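Local atomic coordinates of probable porin (Pseudomonas aeruginosa, PDB entry 4FSP), a protein that probably acts as an outer-membrane porin of the OprD family, a beta-barrel channel through which small solutes would cross the membrane. Residues A[74-78]-A[141-145]; A[131-137]-A[296-302]; A[177-181]-A[192-197]; A[222-226]-A[293-297]. All coordinates share one frame. Numbering follows the deposited sequence.

Contact 1: A[74-78]-A[141-145]. With C8E ((hydroxyethyloxy)tri(ethyloxy)octane), chain H.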
# COMPACT_ATOMS: atom_id res chain seq x y z
N LEU A 74 -14.34 -6.56 -10.77
CA LEU A 74 -13.96 -7.20 -9.53
C LEU A 74 -15.20 -7.72 -8.80
O LEU A 74 -16.04 -6.94 -8.34
CB LEU A 74 -13.20 -6.23 -8.63
CG LEU A 74 -11.67 -6.17 -8.73
CD1 LEU A 74 -11.10 -5.18 -7.70
CD2 LEU A 74 -11.05 -7.55 -8.54
N GLY A 75 -15.33 -9.04 -8.72
CA GLY A 75 -16.41 -9.64 -7.96
C GLY A 75 -15.87 -10.16 -6.65
O GLY A 75 -14.93 -10.98 -6.62
N LYS A 76 -16.43 -9.68 -5.55
CA LYS A 76 -15.97 -10.10 -4.23
C LYS A 76 -17.10 -10.70 -3.41
O LYS A 76 -18.20 -10.15 -3.33
CB LYS A 76 -15.35 -8.91 -3.48
CG LYS A 76 -14.24 -8.23 -4.27
CD LYS A 76 -14.18 -6.73 -4.01
CE LYS A 76 -13.71 -6.43 -2.61
NZ LYS A 76 -13.45 -4.97 -2.47
N LEU A 77 -16.83 -11.85 -2.81
CA LEU A 77 -17.74 -12.43 -1.82
C LEU A 77 -16.99 -12.69 -0.51
O LEU A 77 -15.91 -13.29 -0.51
CB LEU A 77 -18.38 -13.71 -2.35
CG LEU A 77 -19.41 -14.36 -1.43
CD1 LEU A 77 -20.62 -13.44 -1.25
CD2 LEU A 77 -19.85 -15.72 -1.96
N GLY A 78 -17.55 -12.21 0.59
CA GLY A 78 -16.96 -12.42 1.91
C GLY A 78 -17.95 -13.00 2.90
O GLY A 78 -19.09 -12.53 3.02
N PHE A 141 -9.79 -8.06 1.66
CA PHE A 141 -9.80 -7.35 0.38
C PHE A 141 -9.36 -5.91 0.56
O PHE A 141 -9.74 -5.26 1.54
CB PHE A 141 -11.23 -7.33 -0.19
CG PHE A 141 -11.84 -8.69 -0.39
CD1 PHE A 141 -11.22 -9.63 -1.19
CD2 PHE A 141 -13.06 -9.01 0.20
CE1 PHE A 141 -11.78 -10.87 -1.38
CE2 PHE A 141 -13.63 -10.25 0.00
CZ PHE A 141 -12.98 -11.18 -0.79
N PRO A 142 -8.61 -5.37 -0.41
CA PRO A 142 -8.25 -3.94 -0.35
C PRO A 142 -9.45 -3.08 -0.69
O PRO A 142 -10.30 -3.54 -1.45
CB PRO A 142 -7.18 -3.80 -1.44
CG PRO A 142 -7.50 -4.87 -2.42
CD PRO A 142 -8.07 -6.02 -1.62
N GLN A 143 -9.54 -1.87 -0.14
CA GLN A 143 -10.66 -0.97 -0.45
C GLN A 143 -10.67 -0.60 -1.94
O GLN A 143 -9.61 -0.46 -2.57
CB GLN A 143 -10.59 0.31 0.38
CG GLN A 143 -11.02 0.15 1.82
CD GLN A 143 -12.34 -0.58 1.96
OE1 GLN A 143 -12.38 -1.79 2.20
NE2 GLN A 143 -13.44 0.16 1.81
N VAL A 144 -11.87 -0.45 -2.50
CA VAL A 144 -12.00 0.07 -3.85
C VAL A 144 -12.51 1.50 -3.82
O VAL A 144 -13.51 1.79 -3.17
CB VAL A 144 -12.94 -0.78 -4.72
CG1 VAL A 144 -13.00 -0.22 -6.13
CG2 VAL A 144 -12.44 -2.21 -4.75
N PHE A 145 -11.81 2.39 -4.52
CA PHE A 145 -12.18 3.80 -4.60
C PHE A 145 -12.88 4.06 -5.92
O PHE A 145 -12.56 3.43 -6.93
CB PHE A 145 -10.92 4.70 -4.49
CG PHE A 145 -10.24 4.65 -3.12
CD1 PHE A 145 -9.44 3.57 -2.76
CD2 PHE A 145 -10.40 5.68 -2.21
CE1 PHE A 145 -8.83 3.51 -1.51
CE2 PHE A 145 -9.79 5.64 -0.95
CZ PHE A 145 -9.01 4.55 -0.60
C2 C8E H . -25.96 -5.91 -4.30
C3 C8E H . -24.73 -6.80 -4.25
C4 C8E H . -24.09 -6.89 -5.63
C5 C8E H . -23.86 -8.33 -6.04
C6 C8E H . -22.39 -8.71 -5.88
C7 C8E H . -22.09 -10.08 -6.49
C8 C8E H . -20.59 -10.26 -6.72
O9 C8E H . -20.14 -11.47 -6.15
C10 C8E H . -19.25 -12.17 -6.99
C11 C8E H . -18.41 -13.13 -6.15
O12 C8E H . -17.82 -14.05 -7.04
C13 C8E H . -16.86 -14.90 -6.47
C14 C8E H . -16.84 -16.16 -7.34
O HOH W 1 -11.01 -5.05 -3.50
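The loop 141-145 lies inside the beta-barrel, against the inward side of wall strand 67-80. F141 turns its ring onto the strand: K76 CB stands 4.2 Å from the ring centroid, 15° off the normal, a CH-pi contact, and K76 CE reaches 3.6 Å from F141 CB. The ring edge meets the backbone, with F141 CZ 3.6 Å from L77 O and F141 CE2 4.4 Å from G78 CA; a CB on G78 would point at this ring. Water 1 bridges the gap, accepting from K76 NZ at 2.6 Å and donating to P142 O at 2.6 Å. Beyond Q143, whose OE1 bonds to R139, V144 returns to the strand: its CG2 lies 3.7 Å from K76 NZ and 4.4 Å from L74 CD1. Strand residues alternate, as usual in a barrel wall. L74 and K76 point toward the loop, while L77 faces outward, its CB 3.8 Å from C11 of the detergent C8E of chain H. K76 thus plays two parts: its CB lies over the F141 ring face, while its ammonium is hydrated by a water held on P142 O, so apolar contact and water, without a direct hydrogen bond, join loop and wall.

Contact 2: A[131-137]-A[296-302]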
# COMPACT_ATOMS: atom_id res chain seq x y z
N PRO A 131 2.15 7.25 -3.67
CA PRO A 131 2.73 7.69 -2.39
C PRO A 131 1.70 8.37 -1.49
O PRO A 131 1.88 8.44 -0.27
CB PRO A 131 3.80 8.72 -2.83
CG PRO A 131 4.23 8.25 -4.20
CD PRO A 131 2.94 7.73 -4.83
N THR A 132 0.62 8.87 -2.10
CA THR A 132 -0.41 9.58 -1.35
C THR A 132 -1.62 8.70 -1.08
O THR A 132 -2.55 9.12 -0.39
CB THR A 132 -0.93 10.78 -2.16
OG1 THR A 132 -1.40 10.32 -3.43
CG2 THR A 132 0.19 11.79 -2.37
N ILE A 133 -1.63 7.51 -1.67
CA ILE A 133 -2.72 6.57 -1.46
C ILE A 133 -2.31 5.15 -1.87
O ILE A 133 -2.15 4.87 -3.06
CB ILE A 133 -4.01 7.04 -2.15
CG1 ILE A 133 -5.02 5.89 -2.24
CG2 ILE A 133 -3.70 7.66 -3.52
CD1 ILE A 133 -6.39 6.31 -2.74
N GLN A 134 -2.12 4.30 -0.86
CA GLN A 134 -1.66 2.91 -1.00
C GLN A 134 -2.70 1.97 -0.38
O GLN A 134 -3.18 2.23 0.72
CB GLN A 134 -0.35 2.71 -0.23
CG GLN A 134 0.86 3.37 -0.85
CD GLN A 134 1.65 2.42 -1.70
OE1 GLN A 134 1.83 2.63 -2.91
NE2 GLN A 134 2.14 1.36 -1.07
N PRO A 135 -3.01 0.84 -1.06
CA PRO A 135 -4.01 -0.09 -0.52
C PRO A 135 -3.61 -0.67 0.83
O PRO A 135 -2.41 -0.73 1.15
CB PRO A 135 -4.03 -1.22 -1.56
CG PRO A 135 -2.70 -1.13 -2.25
CD PRO A 135 -2.32 0.31 -2.25
N ASN A 136 -4.60 -1.06 1.62
CA ASN A 136 -4.33 -1.87 2.81
C ASN A 136 -4.35 -3.34 2.38
O ASN A 136 -5.37 -3.83 1.89
CB ASN A 136 -5.36 -1.60 3.91
CG ASN A 136 -4.98 -2.25 5.25
OD1 ASN A 136 -4.28 -3.26 5.29
ND2 ASN A 136 -5.46 -1.67 6.35
N TYR A 137 -3.23 -4.04 2.53
CA TYR A 137 -3.13 -5.40 1.99
C TYR A 137 -3.38 -6.50 3.03
O TYR A 137 -3.70 -7.63 2.67
CB TYR A 137 -1.78 -5.60 1.28
CG TYR A 137 -1.74 -5.14 -0.16
CD1 TYR A 137 -2.78 -5.43 -1.05
CD2 TYR A 137 -0.66 -4.40 -0.65
CE1 TYR A 137 -2.74 -5.01 -2.37
CE2 TYR A 137 -0.61 -3.97 -1.97
CZ TYR A 137 -1.65 -4.28 -2.83
OH TYR A 137 -1.60 -3.85 -4.14
N LEU A 296 -5.41 8.56 4.13
CA LEU A 296 -6.85 8.29 4.10
C LEU A 296 -7.22 7.01 4.85
O LEU A 296 -6.44 6.05 4.87
CB LEU A 296 -7.35 8.19 2.66
CG LEU A 296 -7.06 9.39 1.76
CD1 LEU A 296 -7.40 9.08 0.30
CD2 LEU A 296 -7.82 10.60 2.26
N GLU A 297 -8.40 7.01 5.46
CA GLU A 297 -9.02 5.77 5.93
C GLU A 297 -9.04 4.74 4.80
O GLU A 297 -9.31 5.07 3.63
CB GLU A 297 -10.46 6.02 6.38
CG GLU A 297 -10.60 6.89 7.61
CD GLU A 297 -12.02 6.90 8.15
OE1 GLU A 297 -12.89 6.23 7.55
OE2 GLU A 297 -12.27 7.56 9.18
N GLY A 298 -8.76 3.48 5.14
CA GLY A 298 -8.76 2.41 4.16
C GLY A 298 -7.43 2.18 3.47
O GLY A 298 -7.31 1.26 2.65
N THR A 299 -6.44 3.01 3.78
CA THR A 299 -5.13 2.93 3.12
C THR A 299 -4.03 2.63 4.13
O THR A 299 -4.20 2.89 5.32
CB THR A 299 -4.78 4.27 2.39
OG1 THR A 299 -4.39 5.27 3.35
CG2 THR A 299 -5.96 4.77 1.56
N ASP A 300 -2.91 2.08 3.68
CA ASP A 300 -1.68 2.09 4.46
C ASP A 300 -0.90 3.37 4.14
O ASP A 300 -0.89 3.83 2.97
CB ASP A 300 -0.79 0.90 4.10
CG ASP A 300 -1.35 -0.42 4.56
OD1 ASP A 300 -2.29 -0.44 5.39
OD2 ASP A 300 -0.84 -1.45 4.09
N PRO A 301 -0.22 3.94 5.15
CA PRO A 301 0.59 5.14 4.91
C PRO A 301 1.86 4.76 4.14
O PRO A 301 2.48 3.74 4.46
CB PRO A 301 0.95 5.60 6.32
CG PRO A 301 1.03 4.25 7.13
CD PRO A 301 -0.01 3.36 6.49
N TYR A 302 2.25 5.56 3.16
CA TYR A 302 3.48 5.29 2.42
C TYR A 302 4.73 5.64 3.23
O TYR A 302 5.47 6.57 2.88
CB TYR A 302 3.47 6.07 1.12
CG TYR A 302 4.49 5.62 0.11
CD1 TYR A 302 4.51 4.30 -0.34
CD2 TYR A 302 5.43 6.50 -0.41
CE1 TYR A 302 5.44 3.87 -1.30
CE2 TYR A 302 6.37 6.09 -1.37
CZ TYR A 302 6.37 4.78 -1.80
OH TYR A 302 7.29 4.37 -2.75
O HOH W 2 0.53 7.72 2.09
O HOH W 3 -3.83 7.71 1.93
O HOH W 4 -1.83 6.11 1.70
O HOH W 5 -7.18 -0.58 0.83
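Two loops folded into the barrel lumen run antiparallel near the centre of the chain and pair only loosely, consistent with the inward loops that narrow the channel in OprD-family porins. The one direct hydrogen bond is D300 N to Q134 O, 3.0 Å with a bent angle of 138°. Water adds further polar links. Water 2 links P131 O (2.8 Å) with Y302 N (3.0 Å); water 3 joins T132 O, L296 N and T299 OG1; water 4 joins Q134 N, T299 OG1 and D300 O; and water 5 connects N136 N (2.7 Å) to G298 O (2.6 Å). Within 296-302, a type II turn from L296 to T299 is closed by T299 N to L296 O (3.2 Å) and reinforced by T299 OG1 to L296 O (2.7 Å), with G298 at the third position, where such a turn needs positive phi (89° here). Apolar contacts lie beside the pairing. P131 CA sits over one face of the Y302 ring, 4.0 Å from its centroid in a CH-pi contact, and P131 CB lies 3.7 Å from Y302 CD2; separately, I133 CD1 meets L296 CD1 at 4.2 Å. Around this junction, F145 of strand 145-146 packs on I133 and T299, P131 and L296 reach wall strands 210-219 and 223-235, and Y302 makes a cation-pi contact with R246 of strand 240-252.

Contact 3: A[177-181]-A[192-197]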
# COMPACT_ATOMS: atom_id res chain seq x y z
N SER A 177 -19.27 5.26 1.45
CA SER A 177 -19.30 6.64 1.93
C SER A 177 -18.03 7.42 1.57
O SER A 177 -17.13 6.88 0.92
CB SER A 177 -19.58 6.70 3.44
OG SER A 177 -18.90 5.66 4.13
N ASP A 178 -17.98 8.68 1.98
CA ASP A 178 -16.90 9.58 1.59
C ASP A 178 -15.52 9.10 1.99
O ASP A 178 -15.35 8.21 2.83
CB ASP A 178 -17.13 10.97 2.18
CG ASP A 178 -18.52 11.47 1.94
OD1 ASP A 178 -19.47 10.66 2.03
OD2 ASP A 178 -18.68 12.68 1.67
N LEU A 179 -14.52 9.72 1.37
CA LEU A 179 -13.13 9.57 1.74
C LEU A 179 -12.90 10.35 3.03
O LEU A 179 -13.47 11.44 3.22
CB LEU A 179 -12.26 10.11 0.61
CG LEU A 179 -12.85 9.70 -0.74
CD1 LEU A 179 -12.70 10.80 -1.78
CD2 LEU A 179 -12.20 8.42 -1.21
N ALA A 180 -12.09 9.81 3.93
CA ALA A 180 -11.93 10.41 5.25
C ALA A 180 -10.49 10.38 5.73
O ALA A 180 -9.73 9.44 5.44
CB ALA A 180 -12.84 9.72 6.26
N LEU A 181 -10.10 11.42 6.47
CA LEU A 181 -8.79 11.48 7.08
C LEU A 181 -8.71 10.44 8.19
O LEU A 181 -9.55 10.42 9.08
CB LEU A 181 -8.56 12.87 7.66
CG LEU A 181 -7.32 12.99 8.55
CD1 LEU A 181 -6.06 12.80 7.70
CD2 LEU A 181 -7.32 14.35 9.24
N ALA A 192 -12.07 14.14 9.50
CA ALA A 192 -12.71 14.93 8.47
C ALA A 192 -13.02 14.13 7.20
O ALA A 192 -12.26 13.24 6.81
CB ALA A 192 -11.85 16.11 8.14
N GLN A 193 -14.13 14.46 6.55
CA GLN A 193 -14.53 13.79 5.31
C GLN A 193 -14.64 14.78 4.16
O GLN A 193 -14.85 15.97 4.38
CB GLN A 193 -15.88 13.10 5.49
CG GLN A 193 -15.86 11.97 6.49
CD GLN A 193 -16.98 12.08 7.49
OE1 GLN A 193 -17.29 13.18 7.97
NE2 GLN A 193 -17.61 10.96 7.81
N ALA A 194 -14.49 14.28 2.93
CA ALA A 194 -14.70 15.12 1.75
C ALA A 194 -15.30 14.37 0.58
O ALA A 194 -15.33 13.14 0.56
CB ALA A 194 -13.39 15.79 1.33
N ASP A 195 -15.77 15.13 -0.42
CA ASP A 195 -16.38 14.55 -1.61
C ASP A 195 -15.33 14.19 -2.64
O ASP A 195 -15.59 13.38 -3.53
CB ASP A 195 -17.35 15.54 -2.25
CG ASP A 195 -18.52 15.86 -1.36
OD1 ASP A 195 -19.41 14.99 -1.21
OD2 ASP A 195 -18.56 16.98 -0.82
N ARG A 196 -14.16 14.82 -2.55
CA ARG A 196 -13.17 14.73 -3.61
C ARG A 196 -11.76 14.58 -3.06
O ARG A 196 -11.36 15.29 -2.14
CB ARG A 196 -13.20 15.97 -4.50
CG ARG A 196 -14.53 16.28 -5.14
CD ARG A 196 -14.93 15.19 -6.11
NE ARG A 196 -16.02 15.61 -6.99
CZ ARG A 196 -17.30 15.34 -6.78
NH1 ARG A 196 -17.67 14.64 -5.71
NH2 ARG A 196 -18.22 15.76 -7.64
N PHE A 197 -11.01 13.67 -3.66
CA PHE A 197 -9.58 13.59 -3.41
C PHE A 197 -8.88 13.75 -4.75
O PHE A 197 -9.10 12.96 -5.67
CB PHE A 197 -9.21 12.24 -2.80
CG PHE A 197 -7.75 12.13 -2.42
CD1 PHE A 197 -7.30 12.65 -1.21
CD2 PHE A 197 -6.84 11.53 -3.27
CE1 PHE A 197 -5.95 12.56 -0.85
CE2 PHE A 197 -5.50 11.43 -2.92
CZ PHE A 197 -5.05 11.95 -1.71
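Backbone hydrogen bonds define this short antiparallel pairing of 179-180 with the beginning of barrel strand 193-205. A194 N donates to L179 O at 3.0 Å and 160°, and L181 N donates to A192 O at 2.8 Å and 165°. These two bonds bracket the close, non-hydrogen-bonded pair A180-Q193, whose CA atoms are 4.3 Å apart. Both acceptors also receive a CA-H...O contact, from Q193 CA to L179 O (3.3 Å) and from A180 CA to A192 O (3.2 Å). Several other backbone groups have partners outside the pair: A180 bonds with E297, Q193 O accepts from R257 NH1, R196 pairs with E220 and F197 with L165. R196 NH1 also reaches back to D195 O at 3.3 Å. Side chains divide between the faces of the pair. A180 CB and Q193 CG touch at 3.8 Å on one; on the other L179 CD1 packs 3.9 Å from F197 CB, with L219 touching L179, A194 and F197. At the end of the pair, D178 OD2 and D195 OD1, like charges, lie 3.8 Å apart. The cohesion of the contact therefore comes from main-chain bonds and the apolar L179 side, while its carboxylates contribute no attraction across it.

Contact 4: A[222-226]-A[293-297]. With C8E ((hydroxyethyloxy)tri(ethyloxy)octane), chain I.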
# COMPACT_ATOMS: atom_id res chain seq x y z
N VAL A 222 -9.74 19.40 3.56
CA VAL A 222 -9.06 18.79 4.71
C VAL A 222 -7.53 18.98 4.73
O VAL A 222 -7.01 19.69 5.59
CB VAL A 222 -9.40 17.30 4.88
CG1 VAL A 222 -8.93 16.83 6.26
CG2 VAL A 222 -10.89 17.06 4.73
N TYR A 223 -6.82 18.32 3.81
CA TYR A 223 -5.38 18.50 3.73
C TYR A 223 -4.86 18.29 2.31
O TYR A 223 -5.50 17.62 1.50
CB TYR A 223 -4.64 17.55 4.68
CG TYR A 223 -4.62 16.12 4.21
CD1 TYR A 223 -5.66 15.26 4.52
CD2 TYR A 223 -3.55 15.61 3.46
CE1 TYR A 223 -5.67 13.94 4.09
CE2 TYR A 223 -3.54 14.28 3.03
CZ TYR A 223 -4.61 13.45 3.35
OH TYR A 223 -4.63 12.13 2.95
N ALA A 224 -3.69 18.86 2.05
CA ALA A 224 -2.94 18.60 0.83
C ALA A 224 -1.59 18.07 1.26
O ALA A 224 -1.04 18.54 2.26
CB ALA A 224 -2.75 19.88 0.02
N GLN A 225 -1.04 17.12 0.52
CA GLN A 225 0.27 16.57 0.85
C GLN A 225 1.16 16.57 -0.38
O GLN A 225 0.74 16.15 -1.45
CB GLN A 225 0.11 15.15 1.40
CG GLN A 225 1.40 14.35 1.58
CD GLN A 225 1.13 13.04 2.33
OE1 GLN A 225 1.29 11.93 1.78
NE2 GLN A 225 0.69 13.15 3.58
N HIS A 226 2.38 17.08 -0.22
CA HIS A 226 3.38 17.03 -1.29
C HIS A 226 4.34 15.90 -0.96
O HIS A 226 4.76 15.76 0.18
CB HIS A 226 4.16 18.35 -1.39
CG HIS A 226 3.33 19.52 -1.79
ND1 HIS A 226 3.12 19.87 -3.11
CD2 HIS A 226 2.67 20.45 -1.06
CE1 HIS A 226 2.37 20.95 -3.17
NE2 HIS A 226 2.08 21.33 -1.94
N PHE A 293 1.51 12.19 10.61
CA PHE A 293 1.43 11.99 9.17
C PHE A 293 0.01 11.63 8.74
O PHE A 293 -0.53 10.60 9.14
CB PHE A 293 2.39 10.87 8.78
CG PHE A 293 2.43 10.60 7.31
CD1 PHE A 293 3.21 11.39 6.45
CD2 PHE A 293 1.72 9.55 6.76
CE1 PHE A 293 3.24 11.14 5.08
CE2 PHE A 293 1.76 9.29 5.39
CZ PHE A 293 2.52 10.08 4.54
N PRO A 294 -0.61 12.46 7.89
CA PRO A 294 -1.98 12.17 7.47
C PRO A 294 -2.03 11.26 6.26
O PRO A 294 -1.13 11.29 5.39
CB PRO A 294 -2.52 13.55 7.08
CG PRO A 294 -1.32 14.25 6.53
CD PRO A 294 -0.10 13.71 7.30
N TYR A 295 -3.09 10.46 6.21
CA TYR A 295 -3.41 9.59 5.09
C TYR A 295 -4.86 9.14 5.20
O TYR A 295 -5.49 9.35 6.23
CB TYR A 295 -2.45 8.40 5.02
CG TYR A 295 -2.29 7.53 6.28
CD1 TYR A 295 -1.60 7.98 7.40
CD2 TYR A 295 -2.76 6.22 6.29
CE1 TYR A 295 -1.42 7.17 8.51
CE2 TYR A 295 -2.59 5.41 7.40
CZ TYR A 295 -1.91 5.88 8.50
OH TYR A 295 -1.75 5.07 9.59
N LEU A 296 -5.41 8.56 4.13
CA LEU A 296 -6.85 8.29 4.10
C LEU A 296 -7.22 7.01 4.85
O LEU A 296 -6.44 6.05 4.87
CB LEU A 296 -7.35 8.19 2.66
CG LEU A 296 -7.06 9.39 1.76
CD1 LEU A 296 -7.40 9.08 0.30
CD2 LEU A 296 -7.82 10.60 2.26
N GLU A 297 -8.40 7.01 5.46
CA GLU A 297 -9.02 5.77 5.93
C GLU A 297 -9.04 4.74 4.80
O GLU A 297 -9.31 5.07 3.63
CB GLU A 297 -10.46 6.02 6.38
CG GLU A 297 -10.60 6.89 7.61
CD GLU A 297 -12.02 6.90 8.15
OE1 GLU A 297 -12.89 6.23 7.55
OE2 GLU A 297 -12.27 7.56 9.18
C4 C8E I . 7.66 18.41 -11.17
C5 C8E I . 7.31 18.95 -9.79
C6 C8E I . 6.08 19.85 -9.80
C7 C8E I . 6.02 20.57 -8.45
C8 C8E I . 4.82 21.50 -8.31
O9 C8E I . 4.65 21.83 -6.94
C10 C8E I . 3.89 23.01 -6.75
C11 C8E I . 3.58 23.18 -5.27
O12 C8E I . 2.65 24.22 -5.02
O HOH W 6 -0.60 10.21 2.82
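In this OprD-family beta-barrel, an inward-folded loop, 293-297, packs against the inner side of wall strand 223-235, where Y223 and Q225 point toward it and A224 between them points away. P294 lies over one face of the Y223 ring, its CB 4.1 Å from the centroid and only 4° off the ring normal, an almost perpendicular CH-pi approach; P294 CG is 4.0 Å from Y223 CD2. The phenol end continues along the loop, with Y223 OH 3.5 Å from Y295 CA and 3.6 Å from L296 CD2. Y295 itself points away from the strand and hydrogen-bonds through its hydroxyl to D311. The next inward residue, Q225, supplies the polar link. Its carboxamide lies beside F293, OE1 being 3.5 Å from F293 CZ, and its NE2 also bonds to S250 OG on the adjacent strand 240-252, so the same amide ties loop to wall and wall strand to wall strand. On the opposite side of the wall, H226 CE1 is 3.3 Å from C11 of the detergent C8E of chain I. P294 O is the shared acceptor: Q225 NE2 donates to it at 3.2 Å, and water 6 donates at 2.8 Å both to P294 O and to Q225 OE1.

Overall arrangement
From the N terminus, wall strand 67-80 is met first, and contact 1 closes a loop of 62 residues when 141-145 folds back on it. Segment 131-137 lies within that loop but pairs with 296-302, so contacts 1 and 2 cross. Contact 3, a local closure of ten residues, is nested inside the loop of contact 2. Contact 4 opens at strand 223-235 and shares L296 and E297 with contact 2. F145 packs on L179, linking contacts 1 and 3, and E297 N probably bonds to A180 O. Contact 2 joins the two inward loops, contacts 1 and 4 hold them to wall strands 67-80 and 223-235, and contact 3 adds strand 179-180 to the start of strand 193-205.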